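Local coordinates for uncharacterized protein (Leptospirillum rubarum, PDB 3OMD), which is of unknown function but belongs to the DUF5069 family and folds as a single, largely helical chain without strands, at residues F12-S15 / P16-L20; R117-R120 / D121-P125. One frame throughout, in Å; residues are numbered along the deposited sequence. Where two conformers were deposited one is given.

Contact 1: F12-S15 / P16-L20; sequences FPRS and PVDRL
S15 and D18 are joined through their backbones, D18 N donating to S15 O over 3.1 Å with an N-H...O angle of 164°, the closing bond of a type I beta turn. The amide stands above the plane of the S15 carbonyl, well removed from its lone pairs. A second bond runs from the side chain: with S15 OG placed trans to the S15 nitrogen (chi1 175°), the hydroxyl swings beside the carbonyl carbon and S15 OG takes the N-H of V17 N at 3.1 Å. Together these two bonds, serine OG to residue i+2 and serine O to residue i+3, define an ST motif, here on the loop that leads into helix 26-38. P16 suits the first corner (position i+1), since its ring restricts phi to the region this corner needs and its nitrogen has no hydrogen to offer OG. V17 CG2 lies 3.6 Å from S15 OG, while D18 CB and S15 CB meet at 3.8 Å. OG is also hydrogen-bonded to D138 OD1 of helix 133-140, so an alanine here would probably leave both the V17 amide and that carboxylate without their shared mate. D18 folds back toward the start of the turn, where one water accepts from S15 N at 2.9 Å and donates to D18 OD2 at 2.7 Å. The D18 carboxylate stands 84° from the R14 guanidinium plane without pairing with it: R14 turns to D75 and D31, whereas D18 OD1 forms a salt bridge with K27 NZ.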
ATOM      1  N   PHE A  12      -3.491  -7.763   8.843  1.00 16.76           N
ATOM      2  CA  PHE A  12      -3.640  -6.916   7.642  1.00 16.10           C
ATOM      3  C   PHE A  12      -2.382  -6.062   7.520  1.00 15.58           C
ATOM      4  O   PHE A  12      -1.833  -5.596   8.536  1.00 17.51           O
ATOM      5  CB  PHE A  12      -4.805  -5.922   7.829  1.00 16.58           C
ATOM      6  CG  PHE A  12      -6.139  -6.580   8.082  1.00 17.80           C
ATOM      7  CD1 PHE A  12      -6.618  -7.590   7.241  1.00 18.59           C
ATOM      8  CD2 PHE A  12      -6.906  -6.164   9.162  1.00 20.90           C
ATOM      9  CE1 PHE A  12      -7.896  -8.181   7.511  1.00 21.26           C
ATOM     10  CE2 PHE A  12      -8.159  -6.762   9.442  1.00 22.05           C
ATOM     11  CZ  PHE A  12      -8.641  -7.755   8.618  1.00 21.85           C
ATOM     12  N   PRO A  13      -1.956  -5.806   6.289  1.00 14.36           N
ATOM     13  CA  PRO A  13      -0.918  -4.777   6.134  1.00 14.43           C
ATOM     14  C   PRO A  13      -1.505  -3.419   6.521  1.00 13.54           C
ATOM     15  O   PRO A  13      -2.736  -3.241   6.538  1.00 15.32           O
ATOM     16  CB  PRO A  13      -0.565  -4.843   4.645  1.00 15.41           C
ATOM     17  CG  PRO A  13      -1.837  -5.343   3.969  1.00 15.36           C
ATOM     18  CD  PRO A  13      -2.566  -6.231   5.004  1.00 14.82           C
ATOM     19  N   ARG A  14      -0.637  -2.464   6.825  1.00 12.53           N
ATOM     20  CA  ARG A  14      -1.107  -1.169   7.346  1.00 12.84           C
ATOM     21  C   ARG A  14      -1.903  -0.364   6.323  1.00 11.84           C
ATOM     22  O   ARG A  14      -1.852  -0.642   5.097  1.00 12.51           O
ATOM     23  CB  ARG A  14       0.089  -0.372   7.917  1.00 13.41           C
ATOM     24  CG  ARG A  14       0.497  -0.967   9.304  1.00 13.64           C
ATOM     25  CD  ARG A  14       1.799  -0.399   9.846  1.00 14.36           C
ATOM     26  NE  ARG A  14       2.916  -0.755   8.980  1.00 14.10           N
ATOM     27  CZ  ARG A  14       4.142  -0.249   9.133  1.00 14.32           C
ATOM     28  NH1 ARG A  14       4.382   0.637  10.094  1.00 15.00           N
ATOM     29  NH2 ARG A  14       5.108  -0.598   8.302  1.00 14.20           N
ATOM     30  N   SER A  15      -2.634   0.625   6.847  1.00 11.92           N
ATOM     31  CA  SER A  15      -3.537   1.403   6.018  1.00 12.42           C
ATOM     32  C   SER A  15      -2.820   2.100   4.873  1.00 12.58           C
ATOM     33  O   SER A  15      -1.727   2.647   5.055  1.00 12.74           O
ATOM     34  CB  SER A  15      -4.216   2.471   6.881  1.00 13.64           C
ATOM     35  OG  SER A  15      -5.017   3.313   6.052  1.00 13.71           O
ATOM     36  N   PRO A  16      -3.466   2.175   3.703  1.00 12.18           N
ATOM     37  CA  PRO A  16      -2.952   2.999   2.586  1.00 11.99           C
ATOM     38  C   PRO A  16      -2.595   4.415   3.031  1.00 11.74           C
ATOM     39  O   PRO A  16      -1.687   5.016   2.453  1.00 12.34           O
ATOM     40  CB  PRO A  16      -4.167   3.066   1.629  1.00 12.28           C
ATOM     41  CG  PRO A  16      -4.806   1.687   1.800  1.00 12.87           C
ATOM     42  CD  PRO A  16      -4.714   1.459   3.342  1.00 13.68           C
ATOM     43  N   VAL A  17      -3.335   4.983   3.987  1.00 11.29           N
ATOM     44  CA  VAL A  17      -3.164   6.401   4.333  1.00 13.22           C
ATOM     45  C   VAL A  17      -2.514   6.609   5.724  1.00 13.71           C
ATOM     46  O   VAL A  17      -2.528   7.726   6.252  1.00 15.11           O
ATOM     47  CB  VAL A  17      -4.490   7.187   4.170  1.00 13.01           C
ATOM     48  CG1 VAL A  17      -4.954   7.123   2.671  1.00 14.63           C
ATOM     49  CG2 VAL A  17      -5.550   6.726   5.176  1.00 15.85           C
ATOM     50  N   ASP A  18      -1.910   5.538   6.256  1.00 13.13           N
ATOM     51  CA  ASP A  18      -1.092   5.609   7.480  1.00 13.71           C
ATOM     52  C   ASP A  18       0.311   6.012   6.972  1.00 13.04           C
ATOM     53  O   ASP A  18       1.099   5.164   6.529  1.00 13.44           O
ATOM     54  CB  ASP A  18      -1.088   4.242   8.156  1.00 14.81           C
ATOM     55  CG  ASP A  18      -0.292   4.229   9.464  1.00 15.09           C
ATOM     56  OD1 ASP A  18       0.322   5.270   9.832  1.00 15.74           O
ATOM     57  OD2 ASP A  18      -0.288   3.151  10.080  1.00 17.67           O
ATOM     58  N   ARG A  19       0.611   7.319   7.024  1.00 12.70           N
ATOM     59  CA  ARG A  19       1.760   7.841   6.247  1.00 12.52           C
ATOM     60  C   ARG A  19       3.107   7.641   6.952  1.00 12.91           C
ATOM     61  O   ARG A  19       3.189   7.605   8.202  1.00 14.09           O
ATOM     62  CB  ARG A  19       1.554   9.322   5.936  1.00 12.49           C
ATOM     63  CG  ARG A  19       0.343   9.558   5.016  1.00 13.12           C
ATOM     64  CD  ARG A  19       0.100  11.052   4.775  1.00 15.12           C
ATOM     65  NE  ARG A  19      -0.995  11.226   3.816  1.00 17.20           N
ATOM     66  CZ  ARG A  19      -1.511  12.407   3.521  1.00 20.23           C
ATOM     67  NH1 ARG A  19      -1.038  13.518   4.111  1.00 24.65           N
ATOM     68  NH2 ARG A  19      -2.485  12.504   2.625  1.00 22.35           N
ATOM     69  N   LEU A  20       4.164   7.541   6.141  1.00 13.07           N
ATOM     70  CA  LEU A  20       5.534   7.446   6.649  1.00 13.18           C
ATOM     71  C   LEU A  20       6.322   8.389   5.758  1.00 12.94           C
ATOM     72  O   LEU A  20       6.250   8.296   4.558  1.00 13.58           O
ATOM     73  CB  LEU A  20       6.059   6.013   6.506  1.00 12.73           C
ATOM     74  CG  LEU A  20       7.538   5.794   6.909  1.00 13.09           C
ATOM     75  CD1 LEU A  20       7.834   6.222   8.330  1.00 15.06           C
ATOM     76  CD2 LEU A  20       7.902   4.309   6.688  1.00 14.13           C
TER
HETATM   77  O   HOH W   1      -2.347   1.417   9.629  1.00 15.87           O

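Contact 2: R117-R120 / D121-P125; sequences RSVR and DSLAP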
ATOM      1  N   ARG A 117     -18.612  -1.851  -6.342  1.00 15.63           N
ATOM      2  CA  ARG A 117     -19.853  -1.769  -5.561  1.00 17.17           C
ATOM      3  C   ARG A 117     -20.289  -3.125  -4.991  1.00 17.34           C
ATOM      4  O   ARG A 117     -20.842  -3.175  -3.896  1.00 18.97           O
ATOM      5  CB  ARG A 117     -20.961  -1.119  -6.379  1.00 18.50           C
ATOM      6  CG  ARG A 117     -20.613   0.375  -6.624  1.00 20.27           C
ATOM      7  CD  ARG A 117     -21.731   1.036  -7.403  1.00 23.50           C
ATOM      8  NE  ARG A 117     -21.778   0.471  -8.739  1.00 23.90           N
ATOM      9  CZ  ARG A 117     -22.745   0.709  -9.626  1.00 25.93           C
ATOM     10  NH1 ARG A 117     -23.762   1.516  -9.315  1.00 26.51           N
ATOM     11  NH2 ARG A 117     -22.683   0.147 -10.830  1.00 26.10           N
ATOM     12  N   SER A 118     -20.004  -4.206  -5.709  0.50 16.87           N
ATOM     13  CA  SER A 118     -20.299  -5.547  -5.204  0.50 17.91           C
ATOM     14  C   SER A 118     -19.467  -5.867  -3.955  0.50 18.26           C
ATOM     15  O   SER A 118     -19.966  -6.483  -3.002  0.50 19.19           O
ATOM     16  CB  SER A 118     -20.035  -6.566  -6.289  0.50 17.98           C
ATOM     17  OG  SER A 118     -20.414  -7.837  -5.835  0.50 17.64           O
ATOM     18  N   VAL A 119     -18.192  -5.472  -3.965  1.00 17.49           N
ATOM     19  CA  VAL A 119     -17.336  -5.673  -2.782  1.00 17.52           C
ATOM     20  C   VAL A 119     -17.860  -4.834  -1.631  1.00 18.86           C
ATOM     21  O   VAL A 119     -18.057  -5.333  -0.518  1.00 19.47           O
ATOM     22  CB  VAL A 119     -15.871  -5.285  -3.075  1.00 16.80           C
ATOM     23  CG1 VAL A 119     -15.033  -5.398  -1.789  1.00 17.41           C
ATOM     24  CG2 VAL A 119     -15.313  -6.231  -4.131  1.00 18.62           C
ATOM     25  N   ARG A 120     -18.086  -3.558  -1.910  1.00 18.68           N
ATOM     26  CA  ARG A 120     -18.491  -2.655  -0.846  1.00 20.47           C
ATOM     27  C   ARG A 120     -19.827  -3.075  -0.252  1.00 22.65           C
ATOM     28  O   ARG A 120     -20.033  -3.006   0.964  1.00 23.95           O
ATOM     29  CB  ARG A 120     -18.623  -1.261  -1.373  1.00 19.98           C
ATOM     30  CG  ARG A 120     -18.743  -0.230  -0.245  1.00 23.70           C
ATOM     31  CD  ARG A 120     -19.347   1.034  -0.763  1.00 25.58           C
ATOM     32  NE  ARG A 120     -20.604   0.834  -1.498  1.00 25.95           N
ATOM     33  CZ  ARG A 120     -20.969   1.650  -2.483  1.00 25.34           C
ATOM     34  NH1 ARG A 120     -20.192   2.678  -2.814  1.00 25.68           N
ATOM     35  NH2 ARG A 120     -22.070   1.433  -3.170  1.00 26.50           N
ATOM     36  N   ASP A 121     -20.748  -3.483  -1.105  1.00 22.56           N
ATOM     37  CA  ASP A 121     -22.067  -3.870  -0.586  1.00 25.72           C
ATOM     38  C   ASP A 121     -21.970  -5.135   0.303  1.00 26.57           C
ATOM     39  O   ASP A 121     -22.765  -5.302   1.255  1.00 28.04           O
ATOM     40  CB  ASP A 121     -23.062  -4.021  -1.737  1.00 27.38           C
ATOM     41  CG  ASP A 121     -23.468  -2.661  -2.381  1.00 28.97           C
ATOM     42  OD1 ASP A 121     -23.114  -1.540  -1.893  1.00 31.53           O
ATOM     43  OD2 ASP A 121     -24.127  -2.728  -3.445  1.00 33.35           O
ATOM     44  N   SER A 122     -21.017  -6.020   0.008  1.00 26.21           N
ATOM     45  CA  SER A 122     -20.800  -7.217   0.848  1.00 27.72           C
ATOM     46  C   SER A 122     -20.214  -6.878   2.210  1.00 27.50           C
ATOM     47  O   SER A 122     -20.422  -7.608   3.183  1.00 30.58           O
ATOM     48  CB  SER A 122     -19.934  -8.279   0.147  1.00 27.46           C
ATOM     49  OG  SER A 122     -18.532  -7.921   0.119  1.00 30.28           O
ATOM     50  N   LEU A 123     -19.505  -5.763   2.301  1.00 25.97           N
ATOM     51  CA  LEU A 123     -18.846  -5.375   3.553  1.00 26.10           C
ATOM     52  C   LEU A 123     -19.701  -4.439   4.368  1.00 27.40           C
ATOM     53  O   LEU A 123     -19.781  -4.584   5.592  1.00 28.96           O
ATOM     54  CB  LEU A 123     -17.500  -4.686   3.255  1.00 25.25           C
ATOM     55  CG  LEU A 123     -16.369  -5.520   2.645  1.00 25.14           C
ATOM     56  CD1 LEU A 123     -15.291  -4.593   2.107  1.00 24.86           C
ATOM     57  CD2 LEU A 123     -15.775  -6.485   3.633  1.00 29.61           C
ATOM     58  N   ALA A 124     -20.321  -3.462   3.705  1.00 26.23           N
ATOM     59  CA  ALA A 124     -21.059  -2.421   4.421  1.00 27.80           C
ATOM     60  C   ALA A 124     -22.061  -1.768   3.475  1.00 27.98           C
ATOM     61  O   ALA A 124     -21.780  -0.712   2.875  1.00 26.52           O
ATOM     62  CB  ALA A 124     -20.122  -1.414   5.026  1.00 27.94           C
ATOM     63  N   PRO A 125     -23.240  -2.358   3.275  0.50 28.96           N
ATOM     64  CA  PRO A 125     -23.966  -1.813   2.112  0.50 28.86           C
ATOM     65  C   PRO A 125     -24.557  -0.396   2.266  0.50 29.26           C
ATOM     66  O   PRO A 125     -24.993   0.195   1.283  0.50 29.65           O
ATOM     67  CB  PRO A 125     -25.089  -2.835   1.896  0.50 29.73           C
ATOM     68  CG  PRO A 125     -25.253  -3.518   3.212  0.50 30.73           C
ATOM     69  CD  PRO A 125     -23.867  -3.575   3.807  0.50 30.14           C
TER
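The R120 guanidinium receives D121 OD1 at its edge, in its plane, and the carboxylate is turned 39° from it. OD1 faces NE and NH2 at once, but both bonds are weak: R120 NH2 to D121 OD1 measures 3.4 Å, the distance on which the salt bridge rests. This pair of neighbours sits in the last turns of helix 110-123, whose C-terminal end is marked by A124 leaving helical backbone angles. The bend of the R120 chain at chi3 turns the head back so that its NE and NH2 edge meets D121, while NH1 is hydrogen-bonded to the carbonyl of I130 and so ties the helix end to the following loop. D121 N meanwhile donates to R117 O at 2.8 Å in a regular i to i+4 bond. On the side facing helix 133-140, V119 and L123 lie alongside and point the same way, V119 CG1 4.0 Å from L123 CD1; V119 packs on L136 there, and L123 on L139. S122 bends its hydroxyl back to the preceding turn, S122 OG donating to V119 O at 2.7 Å from only 18° off the carbonyl plane. The final turn tightens around R120 O, which accepts two amides. L123 N reaches R120 O at 3.1 Å from well above the carbonyl plane, and A124 N meets R120 O at 2.8 Å nearly in line with the C=O bond, with an N-H...O angle of 166°.

How the contacts relate
Contact 1 closes before contact 2 opens along the chain, and their centres lie about 21 Å apart; with nearest atoms about 9 Å from each other, the two never touch. The centre of the 12-20 turn sits about 6 Å from the centre of the chain, in the loop ahead of helix 26-38, whereas residues 117-125 end helix 110-123 with their centre about 21 Å from that point, at the surface. What they share is helix 133-140: P16 and V17 pack on it from one site, V119, R120 and L123 from the other. That helix therefore links the N-terminal loop to helix 110-123 within the one DUF5069 region that spans both contacts.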